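Local coordinates for protein assemblin (Human herpesvirus 3, PDB 1VZV) that probably cleaves the capsid assembly protein as a serine protease during virion maturation in the host nucleus, with the dimer as its active form, at residues 4-9 / 60-65; 37-42 / 129-134; 46-51 / 67-72; 107-112 / 141-146. One frame throughout, in Å; residues are numbered along the deposited sequence.

Contact 1 of 4, residues 4-9 / 60-65; sequences YVAGYL and GPFFLG
Phe62 turns its ring edge toward the face of Tyr8. This is a T-shaped (edge-to-face) stack, with planes at 85° and centroids 5.3 Å apart. Phe62 CD1 stands over the centre of the Tyr8 ring. Pro61 O and Gly60 O lie at the edge of that ring, near its plane. One face of the Phe62 ring carries Gly7 O, offset toward the rim. Phe62 CG is anti to its backbone N (chi1 -172°). The CZ end of the ring meets Ala6 CB at 3.9 Å. The Phe63 ring belongs to the other face of the sheet. Val5 O lies over one of its faces and Gly7 O at its edge, while the Leu9 side chain crosses it at about a right angle.

The two strands are antiparallel neighbours in the sheet at the core of the herpesvirus protease fold. Val5 with Gly65 and Gly7 with Phe63 are hydrogen-bonded pairs, each with two bonds. Phe63 N to Gly7 O is 2.8 Å. Leu9 N adds a bond to Pro61 O at 2.9 Å. Helix 161-173 touches Phe62 and Leu64, and Phe156 makes a second edge-to-face pair with Phe62.

All twelve residues are buried, and Tyr8 OH bonds to Asp57. The backbones of Tyr4 and Ala6 bond to strand 144-146, those of Phe62 and Leu64 to strand 47-56. Both strands are thus interior to the sheet, their buried polar backbone paired on both flanks.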
loop_
_atom_site.group_PDB
_atom_site.type_symbol
_atom_site.label_atom_id
_atom_site.label_comp_id
_atom_site.label_asym_id
_atom_site.label_seq_id
_atom_site.Cartn_x
_atom_site.Cartn_y
_atom_site.Cartn_z
ATOM N N TYR A 4 10.318 11.207 16.869
ATOM C CA TYR A 4 9.625 12.432 17.153
ATOM C C TYR A 4 9.107 12.822 15.813
ATOM O O TYR A 4 9.796 12.646 14.808
ATOM C CB TYR A 4 10.585 13.477 17.680
ATOM C CG TYR A 4 11.076 13.102 19.029
ATOM C CD1 TYR A 4 12.105 12.179 19.176
ATOM C CD2 TYR A 4 10.415 13.549 20.169
ATOM C CE1 TYR A 4 12.450 11.697 20.406
ATOM C CE2 TYR A 4 10.760 13.067 21.420
ATOM C CZ TYR A 4 11.775 12.138 21.522
ATOM O OH TYR A 4 12.093 11.630 22.749
ATOM N N VAL A 5 7.857 13.253 15.794
ATOM C CA VAL A 5 7.194 13.686 14.579
ATOM C C VAL A 5 6.792 15.129 14.851
ATOM O O VAL A 5 6.401 15.449 15.977
ATOM C CB VAL A 5 5.917 12.875 14.356
ATOM C CG1 VAL A 5 5.366 13.129 12.985
ATOM C CG2 VAL A 5 6.183 11.422 14.560
ATOM N N ALA A 6 6.942 16.001 13.860
ATOM C CA ALA A 6 6.559 17.399 14.012
ATOM C C ALA A 6 6.007 17.895 12.676
ATOM O O ALA A 6 6.475 17.479 11.621
ATOM C CB ALA A 6 7.743 18.230 14.444
ATOM N N GLY A 7 4.976 18.732 12.714
ATOM C CA GLY A 7 4.381 19.246 11.495
ATOM C C GLY A 7 3.217 20.125 11.885
ATOM O O GLY A 7 2.954 20.297 13.071
ATOM N N TYR A 8 2.535 20.705 10.904
ATOM C CA TYR A 8 1.385 21.565 11.158
ATOM C C TYR A 8 0.114 20.758 11.120
ATOM O O TYR A 8 -0.143 20.030 10.162
ATOM C CB TYR A 8 1.236 22.616 10.078
ATOM C CG TYR A 8 2.331 23.629 9.965
ATOM C CD1 TYR A 8 2.312 24.768 10.739
ATOM C CD2 TYR A 8 3.310 23.509 8.993
ATOM C CE1 TYR A 8 3.206 25.754 10.553
ATOM C CE2 TYR A 8 4.213 24.494 8.800
ATOM C CZ TYR A 8 4.153 25.622 9.582
ATOM O OH TYR A 8 5.027 26.659 9.362
ATOM N N LEU A 9 -0.723 20.940 12.124
ATOM C CA LEU A 9 -1.984 20.220 12.160
ATOM C C LEU A 9 -2.855 20.743 11.023
ATOM O O LEU A 9 -3.634 19.985 10.435
ATOM C CB LEU A 9 -2.681 20.457 13.501
ATOM C CG LEU A 9 -2.505 19.450 14.634
ATOM C CD1 LEU A 9 -1.294 18.605 14.401
ATOM C CD2 LEU A 9 -2.441 20.158 15.978
ATOM N N GLY A 60 0.005 28.496 11.417
ATOM C CA GLY A 60 -0.961 27.503 11.872
ATOM C C GLY A 60 -0.551 26.696 13.098
ATOM O O GLY A 60 0.464 26.989 13.701
ATOM N N PRO A 61 -1.347 25.720 13.538
ATOM C CA PRO A 61 -0.928 24.956 14.709
ATOM C C PRO A 61 0.258 24.091 14.294
ATOM O O PRO A 61 0.182 23.425 13.252
ATOM C CB PRO A 61 -2.143 24.061 14.982
ATOM C CG PRO A 61 -3.269 24.779 14.369
ATOM C CD PRO A 61 -2.682 25.296 13.103
ATOM N N PHE A 62 1.331 24.096 15.093
ATOM C CA PHE A 62 2.532 23.283 14.831
ATOM C C PHE A 62 2.706 22.347 16.020
ATOM O O PHE A 62 2.679 22.799 17.161
ATOM C CB PHE A 62 3.768 24.166 14.671
ATOM C CG PHE A 62 4.981 23.422 14.206
ATOM C CD1 PHE A 62 5.191 23.186 12.856
ATOM C CD2 PHE A 62 5.896 22.919 15.117
ATOM C CE1 PHE A 62 6.294 22.453 12.423
ATOM C CE2 PHE A 62 6.997 22.189 14.690
ATOM C CZ PHE A 62 7.194 21.954 13.346
ATOM N N PHE A 63 2.881 21.054 15.769
ATOM C CA PHE A 63 2.994 20.105 16.865
ATOM C C PHE A 63 4.214 19.258 16.844
ATOM O O PHE A 63 4.861 19.102 15.827
ATOM C CB PHE A 63 1.785 19.165 16.903
ATOM C CG PHE A 63 1.948 17.878 16.087
ATOM C CD1 PHE A 63 2.010 17.903 14.697
ATOM C CD2 PHE A 63 1.975 16.646 16.716
ATOM C CE1 PHE A 63 2.089 16.734 13.965
ATOM C CE2 PHE A 63 2.056 15.483 15.982
ATOM C CZ PHE A 63 2.112 15.528 14.611
ATOM N N LEU A 64 4.454 18.621 17.970
ATOM C CA LEU A 64 5.579 17.724 18.135
ATOM C C LEU A 64 4.981 16.535 18.885
ATOM O O LEU A 64 4.085 16.698 19.715
ATOM C CB LEU A 64 6.689 18.420 18.936
ATOM C CG LEU A 64 8.002 17.687 19.225
ATOM C CD1 LEU A 64 8.617 17.155 17.959
ATOM C CD2 LEU A 64 8.954 18.652 19.885
ATOM N N GLY A 65 5.394 15.334 18.553
ATOM C CA GLY A 65 4.818 14.221 19.250
ATOM C C GLY A 65 5.836 13.129 19.366
ATOM O O GLY A 65 6.905 13.189 18.742
#

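Contact 2 of 4, residues 37-42 / 129-134; sequences PINIDH and HVALCV
Pro37 O accepts a nearly straight bond from Val130 N at 3.0 Å, and Pro37 CG rests on His129 CB. Ile38 lies side by side with Val130, both pointing the same way, with Ile38 CG1 3.7 Å from Val130 CB. Its CG2 branch reaches Leu132 CG. Asn39 uses both backbone groups: its N donates to Val130 O and its O accepts from Leu132 N. This alternation is that of a parallel strand pair, here inside the mixed sheet of the protease.

The Asn39 side chain turns to the other face. CG lies between the backbone N and carbonyl carbon (chi1 68°). The amide end faces His129 ND1, with Asn39 ND2 at 3.1 Å and OD1 at 3.3 Å, the amide and ring planes 52° apart. His129 and His42 belong with Ser110 to the catalytic triad, the Ser-His-His set of herpesvirus proteases.

Ile40 pairs with Leu132 in the ladder. Asp41 N gives a weak bond to Leu132 O, and its OD1 bonds to His81 of the second subunit. At His42, Ala131 CB sits over the centre of the ring, 3.4 Å from the centroid, a CH-pi contact. The two imidazoles meet rim to rim, planes at 83°, though their closest atoms are too near in the model for the detail to be relied on.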
loop_
_atom_site.group_PDB
_atom_site.type_symbol
_atom_site.label_atom_id
_atom_site.label_comp_id
_atom_site.label_asym_id
_atom_site.label_seq_id
_atom_site.Cartn_x
_atom_site.Cartn_y
_atom_site.Cartn_z
ATOM N N PRO A 37 -3.451 11.981 21.926
ATOM C CA PRO A 37 -2.772 10.796 21.412
ATOM C C PRO A 37 -2.614 10.706 19.894
ATOM O O PRO A 37 -3.369 11.292 19.121
ATOM C CB PRO A 37 -3.640 9.672 21.950
ATOM C CG PRO A 37 -5.006 10.227 21.751
ATOM C CD PRO A 37 -4.873 11.685 22.181
ATOM N N ILE A 38 -1.641 9.901 19.495
ATOM C CA ILE A 38 -1.308 9.672 18.105
ATOM C C ILE A 38 -1.577 8.212 17.748
ATOM O O ILE A 38 -0.971 7.299 18.295
ATOM C CB ILE A 38 0.189 10.044 17.856
ATOM C CG1 ILE A 38 0.306 11.533 17.576
ATOM C CG2 ILE A 38 0.812 9.239 16.727
ATOM C CD1 ILE A 38 1.687 11.956 17.195
ATOM N N ASN A 39 -2.540 7.979 16.882
ATOM C CA ASN A 39 -2.807 6.617 16.477
ATOM C C ASN A 39 -2.689 6.561 14.965
ATOM O O ASN A 39 -2.504 7.591 14.321
ATOM C CB ASN A 39 -4.164 6.105 17.004
ATOM C CG ASN A 39 -5.360 6.789 16.373
ATOM O OD1 ASN A 39 -5.312 7.222 15.221
ATOM N ND2 ASN A 39 -6.464 6.860 17.122
ATOM N N ILE A 40 -2.794 5.369 14.403
ATOM C CA ILE A 40 -2.669 5.162 12.967
ATOM C C ILE A 40 -4.043 4.880 12.354
ATOM O O ILE A 40 -4.779 4.088 12.892
ATOM C CB ILE A 40 -1.757 3.931 12.720
ATOM C CG1 ILE A 40 -0.363 4.154 13.298
ATOM C CG2 ILE A 40 -1.747 3.543 11.244
ATOM C CD1 ILE A 40 0.473 2.927 13.265
ATOM N N ASP A 41 -4.390 5.534 11.251
ATOM C CA ASP A 41 -5.667 5.303 10.556
ATOM C C ASP A 41 -6.882 5.757 11.367
ATOM O O ASP A 41 -8.028 5.449 11.007
ATOM C CB ASP A 41 -5.791 3.794 10.195
ATOM C CG ASP A 41 -7.055 3.441 9.327
ATOM O OD1 ASP A 41 -7.275 4.129 8.301
ATOM O OD2 ASP A 41 -7.793 2.447 9.643
ATOM N N HIS A 42 -6.641 6.552 12.411
ATOM C CA HIS A 42 -7.706 7.030 13.323
ATOM C C HIS A 42 -8.228 5.890 14.206
ATOM O O HIS A 42 -9.245 6.033 14.875
ATOM C CB HIS A 42 -8.880 7.684 12.596
ATOM C CG HIS A 42 -8.553 8.990 11.958
ATOM N ND1 HIS A 42 -8.499 10.189 12.627
ATOM C CD2 HIS A 42 -8.298 9.288 10.660
ATOM C CE1 HIS A 42 -8.220 11.153 11.732
ATOM N NE2 HIS A 42 -8.087 10.657 10.517
ATOM N N HIS A 129 -7.605 13.413 18.612
ATOM C CA HIS A 129 -6.416 12.640 18.281
ATOM C C HIS A 129 -5.846 13.004 16.911
ATOM O O HIS A 129 -6.568 13.540 16.061
ATOM C CB HIS A 129 -6.701 11.146 18.367
ATOM C CG HIS A 129 -7.529 10.640 17.240
ATOM N ND1 HIS A 129 -7.056 9.811 16.251
ATOM C CD2 HIS A 129 -8.806 10.927 16.899
ATOM C CE1 HIS A 129 -8.020 9.635 15.362
ATOM N NE2 HIS A 129 -9.103 10.293 15.713
ATOM N N VAL A 130 -4.541 12.751 16.756
ATOM C CA VAL A 130 -3.740 12.999 15.552
ATOM C C VAL A 130 -3.534 11.648 14.851
ATOM O O VAL A 130 -2.991 10.728 15.465
ATOM C CB VAL A 130 -2.328 13.533 15.961
ATOM C CG1 VAL A 130 -1.365 13.473 14.795
ATOM C CG2 VAL A 130 -2.434 14.957 16.531
ATOM N N ALA A 131 -3.922 11.520 13.582
ATOM C CA ALA A 131 -3.766 10.266 12.857
ATOM C C ALA A 131 -2.577 10.301 11.900
ATOM O O ALA A 131 -2.226 11.345 11.372
ATOM C CB ALA A 131 -5.005 9.977 12.107
ATOM N N LEU A 132 -1.895 9.180 11.743
ATOM C CA LEU A 132 -0.788 9.114 10.802
ATOM C C LEU A 132 -1.408 8.449 9.562
ATOM O O LEU A 132 -2.199 7.525 9.700
ATOM C CB LEU A 132 0.376 8.280 11.372
ATOM C CG LEU A 132 1.198 8.785 12.576
ATOM C CD1 LEU A 132 2.275 7.776 12.872
ATOM C CD2 LEU A 132 1.803 10.163 12.333
ATOM N N CYS A 133 -1.037 8.874 8.361
ATOM C CA CYS A 133 -1.651 8.320 7.161
ATOM C C CYS A 133 -0.841 8.669 5.914
ATOM O O CYS A 133 0.172 9.324 6.029
ATOM C CB CYS A 133 -3.035 8.959 7.058
ATOM S SG CYS A 133 -3.003 10.789 7.303
ATOM N N VAL A 134 -1.271 8.237 4.725
ATOM C CA VAL A 134 -0.557 8.595 3.496
ATOM C C VAL A 134 -0.674 10.104 3.313
ATOM O O VAL A 134 0.294 10.837 3.505
ATOM C CB VAL A 134 -1.123 7.894 2.271
ATOM C CG1 VAL A 134 -0.516 8.447 0.988
ATOM C CG2 VAL A 134 -0.812 6.450 2.366
#

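Contact 3 of 4, residues 46-51 / 67-72; sequences CVVGEV and VRCPQL
Val48 O is the polar atom around which Val67, Arg68 and Cys69 gather. Val67 CA makes a CA-H...O contact with Val48 O at 3.4 Å. Arg68 N is also 3.4 Å from Val48 O. Val67 CG1 and Cys69 CB approach the same oxygen with carbon atoms.

The Val48 side chain divides its two branches. CG2 lies beside Val67 CG1 at 4.1 Å, the two valines side by side and pointing the same way. CG1 is anti to the carbonyl carbon (chi1 -68°) and meets the sulfur of Cys69, with Val48 CG1 to Cys69 SG at 3.9 Å. Val48 CB also packs on Cys69 CB. Gly49 adds backbone alone, with its CA 4.1 Å from Val67 CA.

Val48 and Gly49 both face Ile38 of the next strand. This is a classic beta bulge, which places an extra residue in strand 47-56 at this point. Across from it the chain leaves its strand. Cys69 holds the N-cap position, and its SG accepts a weak capping bond from Leu72 N at 3.4 Å.

The contact sits where the hairpin of strands 47-56 and 61-67 opens and the second strand gives way to helix 70-79. Strand 37-40 flanks it: Ile40 touches Val48 and Ile38 touches Val67. Val67 also bonds through its backbone to Leu3. Helix 185-197 lies alongside, with Leu188 against Cys46 and Gln71.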
loop_
_atom_site.group_PDB
_atom_site.type_symbol
_atom_site.label_atom_id
_atom_site.label_comp_id
_atom_site.label_asym_id
_atom_site.label_seq_id
_atom_site.Cartn_x
_atom_site.Cartn_y
_atom_site.Cartn_z
ATOM N N CYS A 46 -5.542 1.542 18.004
ATOM C CA CYS A 46 -4.188 1.541 17.481
ATOM C C CYS A 46 -3.446 2.858 17.683
ATOM O O CYS A 46 -3.176 3.575 16.732
ATOM C CB CYS A 46 -4.189 1.138 16.012
ATOM S SG CYS A 46 -2.531 0.797 15.436
ATOM N N VAL A 47 -3.149 3.166 18.945
ATOM C CA VAL A 47 -2.440 4.377 19.367
ATOM C C VAL A 47 -1.010 3.930 19.535
ATOM O O VAL A 47 -0.767 2.855 20.074
ATOM C CB VAL A 47 -2.984 4.899 20.716
ATOM C CG1 VAL A 47 -2.152 6.050 21.218
ATOM C CG2 VAL A 47 -4.449 5.320 20.571
ATOM N N VAL A 48 -0.074 4.755 19.080
ATOM C CA VAL A 48 1.352 4.424 19.120
ATOM C C VAL A 48 2.270 5.522 19.653
ATOM O O VAL A 48 3.494 5.441 19.482
ATOM C CB VAL A 48 1.858 4.077 17.707
ATOM C CG1 VAL A 48 1.246 2.773 17.229
ATOM C CG2 VAL A 48 1.513 5.211 16.749
ATOM N N GLY A 49 1.697 6.539 20.283
ATOM C CA GLY A 49 2.500 7.623 20.801
ATOM C C GLY A 49 1.550 8.684 21.282
ATOM O O GLY A 49 0.347 8.412 21.401
ATOM N N GLU A 50 2.067 9.874 21.587
ATOM C CA GLU A 50 1.230 10.977 22.055
ATOM C C GLU A 50 1.859 12.345 21.789
ATOM O O GLU A 50 3.071 12.536 21.998
ATOM C CB GLU A 50 0.920 10.840 23.555
ATOM C CG GLU A 50 2.057 11.257 24.518
ATOM C CD GLU A 50 1.565 11.521 25.946
ATOM O OE1 GLU A 50 0.567 12.246 26.121
ATOM O OE2 GLU A 50 2.177 11.000 26.894
ATOM N N VAL A 51 1.043 13.279 21.300
ATOM C CA VAL A 51 1.475 14.657 21.032
ATOM C C VAL A 51 2.018 15.241 22.351
ATOM O O VAL A 51 1.272 15.364 23.323
ATOM C CB VAL A 51 0.259 15.538 20.552
ATOM C CG1 VAL A 51 0.482 17.017 20.858
ATOM C CG2 VAL A 51 0.039 15.368 19.068
ATOM N N VAL A 67 6.435 8.947 19.146
ATOM C CA VAL A 67 5.958 7.662 18.658
ATOM C C VAL A 67 7.002 6.657 19.157
ATOM O O VAL A 67 8.099 6.519 18.616
ATOM C CB VAL A 67 5.780 7.653 17.093
ATOM C CG1 VAL A 67 5.432 6.257 16.576
ATOM C CG2 VAL A 67 4.684 8.638 16.692
ATOM N N ARG A 68 6.685 6.067 20.295
ATOM C CA ARG A 68 7.536 5.086 20.932
ATOM C C ARG A 68 6.681 3.823 21.089
ATOM O O ARG A 68 5.969 3.669 22.080
ATOM C CB ARG A 68 7.982 5.623 22.295
ATOM C CG ARG A 68 8.921 4.721 23.088
ATOM C CD ARG A 68 9.165 5.331 24.475
ATOM N NE ARG A 68 10.069 6.476 24.432
ATOM C CZ ARG A 68 11.326 6.440 24.882
ATOM N NH1 ARG A 68 11.779 5.345 25.504
ATOM N NH2 ARG A 68 12.113 7.523 24.778
ATOM N N CYS A 69 6.686 2.978 20.057
ATOM C CA CYS A 69 5.929 1.717 20.037
ATOM C C CYS A 69 6.868 0.656 19.467
ATOM O O CYS A 69 7.198 0.663 18.290
ATOM C CB CYS A 69 4.647 1.843 19.175
ATOM S SG CYS A 69 3.816 0.252 18.798
ATOM N N PRO A 70 7.344 -0.256 20.306
ATOM C CA PRO A 70 8.248 -1.259 19.751
ATOM C C PRO A 70 7.655 -2.091 18.637
ATOM O O PRO A 70 8.361 -2.423 17.691
ATOM C CB PRO A 70 8.631 -2.107 20.970
ATOM C CG PRO A 70 7.432 -2.006 21.855
ATOM C CD PRO A 70 7.063 -0.517 21.725
ATOM N N GLN A 71 6.364 -2.387 18.701
ATOM C CA GLN A 71 5.766 -3.209 17.653
ATOM C C GLN A 71 5.713 -2.528 16.281
ATOM O O GLN A 71 5.937 -3.175 15.252
ATOM C CB GLN A 71 4.379 -3.712 18.064
ATOM C CG GLN A 71 4.382 -4.738 19.206
ATOM C CD GLN A 71 4.785 -4.130 20.529
ATOM O OE1 GLN A 71 4.520 -2.957 20.783
ATOM N NE2 GLN A 71 5.462 -4.903 21.361
ATOM N N LEU A 72 5.475 -1.216 16.273
ATOM C CA LEU A 72 5.399 -0.460 15.028
ATOM C C LEU A 72 6.620 -0.654 14.145
ATOM O O LEU A 72 6.485 -0.670 12.937
ATOM C CB LEU A 72 5.165 1.015 15.315
ATOM C CG LEU A 72 4.816 2.031 14.223
ATOM C CD1 LEU A 72 6.043 2.855 13.868
ATOM C CD2 LEU A 72 4.187 1.383 13.013
#

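Contact 4 of 4, residues 107-112 / 141-146; sequences PSVSLS and TVVNYD
Val109 packs its CG2 branch on Val143, with Val109 CG2 3.6 Å from Val143 CG1. The two side chains cross at about a right angle. Val143 CG1 is anti to the carbonyl carbon (chi1 -71°), which leaves CG2 between the backbone N and carbonyl carbon, near Pro107 O. Thr141 turns its carbons to the strand: Thr141 CG2 is 3.4 Å from Val109 O, whereas Thr141 OG1 bonds to Arg138 O.

Two backbone bonds hold the segments together. Val143 N donates to Pro107 O at 3.0 Å, and Val109 N donates to Thr141 O at 3.1 Å. They frame a single bridge between Ser108 and Val142. Strands 108-112 and 144-146 are the outermost of the seven in this chain, and the bridge joins the edge strand 108-112 to the approach to the other. This is consistent with the closed barrel of herpesvirus proteases. Strand 108-112 also carries Ser110 of the catalytic triad, two residues beyond the bridge.

Ser108 OG lies 3.9 Å from Val142 CG2 and takes its hydrogen bond with Val134 O. Val109 continues inward onto Val130 and Leu132. On the other side, Val142 meets helix 205-216 at Val209, Arg212 and Arg213.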
loop_
_atom_site.group_PDB
_atom_site.type_symbol
_atom_site.label_atom_id
_atom_site.label_comp_id
_atom_site.label_asym_id
_atom_site.label_seq_id
_atom_site.Cartn_x
_atom_site.Cartn_y
_atom_site.Cartn_z
ATOM N N PRO A 107 3.448 9.207 5.644
ATOM C CA PRO A 107 3.886 10.593 5.581
ATOM C C PRO A 107 3.034 11.723 6.095
ATOM O O PRO A 107 3.565 12.795 6.324
ATOM C CB PRO A 107 4.231 10.778 4.106
ATOM C CG PRO A 107 3.349 9.869 3.421
ATOM C CD PRO A 107 3.356 8.641 4.289
ATOM N N SER A 108 1.733 11.551 6.244
ATOM C CA SER A 108 0.925 12.662 6.735
ATOM C C SER A 108 0.251 12.465 8.106
ATOM O O SER A 108 0.209 11.363 8.655
ATOM C CB SER A 108 -0.088 13.098 5.672
ATOM O OG SER A 108 0.545 13.463 4.447
ATOM N N VAL A 109 -0.286 13.552 8.648
ATOM C CA VAL A 109 -0.936 13.568 9.957
ATOM C C VAL A 109 -2.309 14.168 9.819
ATOM O O VAL A 109 -2.441 15.218 9.208
ATOM C CB VAL A 109 -0.129 14.438 10.925
ATOM C CG1 VAL A 109 -1.048 15.294 11.833
ATOM C CG2 VAL A 109 0.845 13.544 11.724
ATOM N N SER A 110 -3.304 13.550 10.462
ATOM C CA SER A 110 -4.688 14.007 10.403
ATOM C C SER A 110 -5.206 14.361 11.775
ATOM O O SER A 110 -5.260 13.519 12.638
ATOM C CB SER A 110 -5.570 12.927 9.782
ATOM O OG SER A 110 -6.565 13.491 8.922
ATOM N N LEU A 111 -5.569 15.623 11.965
ATOM C CA LEU A 111 -6.085 16.132 13.238
ATOM C C LEU A 111 -7.571 15.935 13.330
ATOM O O LEU A 111 -8.336 16.760 12.819
ATOM C CB LEU A 111 -5.834 17.636 13.356
ATOM C CG LEU A 111 -6.493 18.299 14.565
ATOM C CD1 LEU A 111 -5.771 17.926 15.841
ATOM C CD2 LEU A 111 -6.489 19.780 14.391
ATOM N N SER A 112 -8.002 14.855 13.953
ATOM C CA SER A 112 -9.435 14.649 14.087
ATOM C C SER A 112 -9.859 15.643 15.173
ATOM O O SER A 112 -9.763 15.355 16.381
ATOM C CB SER A 112 -9.758 13.209 14.501
ATOM O OG SER A 112 -8.597 12.384 14.436
ATOM N N THR A 141 -0.299 19.250 5.779
ATOM C CA THR A 141 -0.222 18.086 6.659
ATOM C C THR A 141 0.861 17.056 6.423
ATOM O O THR A 141 0.716 15.922 6.856
ATOM C CB THR A 141 -1.588 17.336 6.781
ATOM O OG1 THR A 141 -2.064 16.932 5.488
ATOM C CG2 THR A 141 -2.631 18.183 7.466
ATOM N N VAL A 142 1.922 17.399 5.705
ATOM C CA VAL A 142 3.004 16.438 5.532
ATOM C C VAL A 142 3.851 16.546 6.816
ATOM O O VAL A 142 3.909 17.615 7.439
ATOM C CB VAL A 142 3.799 16.729 4.266
ATOM C CG1 VAL A 142 5.263 16.614 4.518
ATOM C CG2 VAL A 142 3.391 15.761 3.194
ATOM N N VAL A 143 4.438 15.449 7.273
ATOM C CA VAL A 143 5.218 15.525 8.494
ATOM C C VAL A 143 6.650 15.048 8.387
ATOM O O VAL A 143 7.028 14.419 7.412
ATOM C CB VAL A 143 4.527 14.811 9.660
ATOM C CG1 VAL A 143 3.334 15.584 10.083
ATOM C CG2 VAL A 143 4.153 13.422 9.284
ATOM N N ASN A 144 7.453 15.416 9.378
ATOM C CA ASN A 144 8.836 15.018 9.447
ATOM C C ASN A 144 8.984 14.207 10.726
ATOM O O ASN A 144 8.321 14.481 11.726
ATOM C CB ASN A 144 9.748 16.241 9.453
ATOM C CG ASN A 144 11.210 15.888 9.227
ATOM O OD1 ASN A 144 11.569 15.271 8.230
ATOM N ND2 ASN A 144 12.066 16.294 10.153
ATOM N N TYR A 145 9.778 13.145 10.631
ATOM C CA TYR A 145 10.082 12.215 11.722
ATOM C C TYR A 145 11.604 12.181 11.869
ATOM O O TYR A 145 12.315 12.269 10.861
ATOM C CB TYR A 145 9.704 10.781 11.339
ATOM C CG TYR A 145 8.258 10.445 11.112
ATOM C CD1 TYR A 145 7.610 10.801 9.935
ATOM C CD2 TYR A 145 7.566 9.688 12.044
ATOM C CE1 TYR A 145 6.298 10.407 9.689
ATOM C CE2 TYR A 145 6.261 9.284 11.817
ATOM C CZ TYR A 145 5.618 9.644 10.638
ATOM O OH TYR A 145 4.300 9.257 10.442
ATOM N N ASP A 146 12.098 12.035 13.098
ATOM C CA ASP A 146 13.546 11.924 13.360
ATOM C C ASP A 146 13.751 11.361 14.742
ATOM O O ASP A 146 12.772 11.044 15.410
ATOM C CB ASP A 146 14.285 13.255 13.257
ATOM C CG ASP A 146 15.675 13.101 12.673
ATOM O OD1 ASP A 146 16.322 12.069 12.873
ATOM O OD2 ASP A 146 16.121 14.012 11.976
#

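How the contacts relate
From the N terminus, strand 3-8 runs first and contact 1 closes a loop from it to strand 61-67. Within that loop contacts 2 and 3 both open. Contact 3 closes soon after contact 1, at the start of helix 70-79, so these two cross. Contact 2 closes much later at 129-134. It crosses contact 1 and encloses contact 3. Contact 4 opens inside contact 2 and closes beyond it, so they cross; it follows contacts 1 and 3 in series. All four reach the same sheet. Phe63 of contact 1 packs on Ile38 and Val130 of contact 2. Strand 144-146 bonds to strand 3-8, and Ala131 to Ser110, linking contact 4 to contacts 1 and 2.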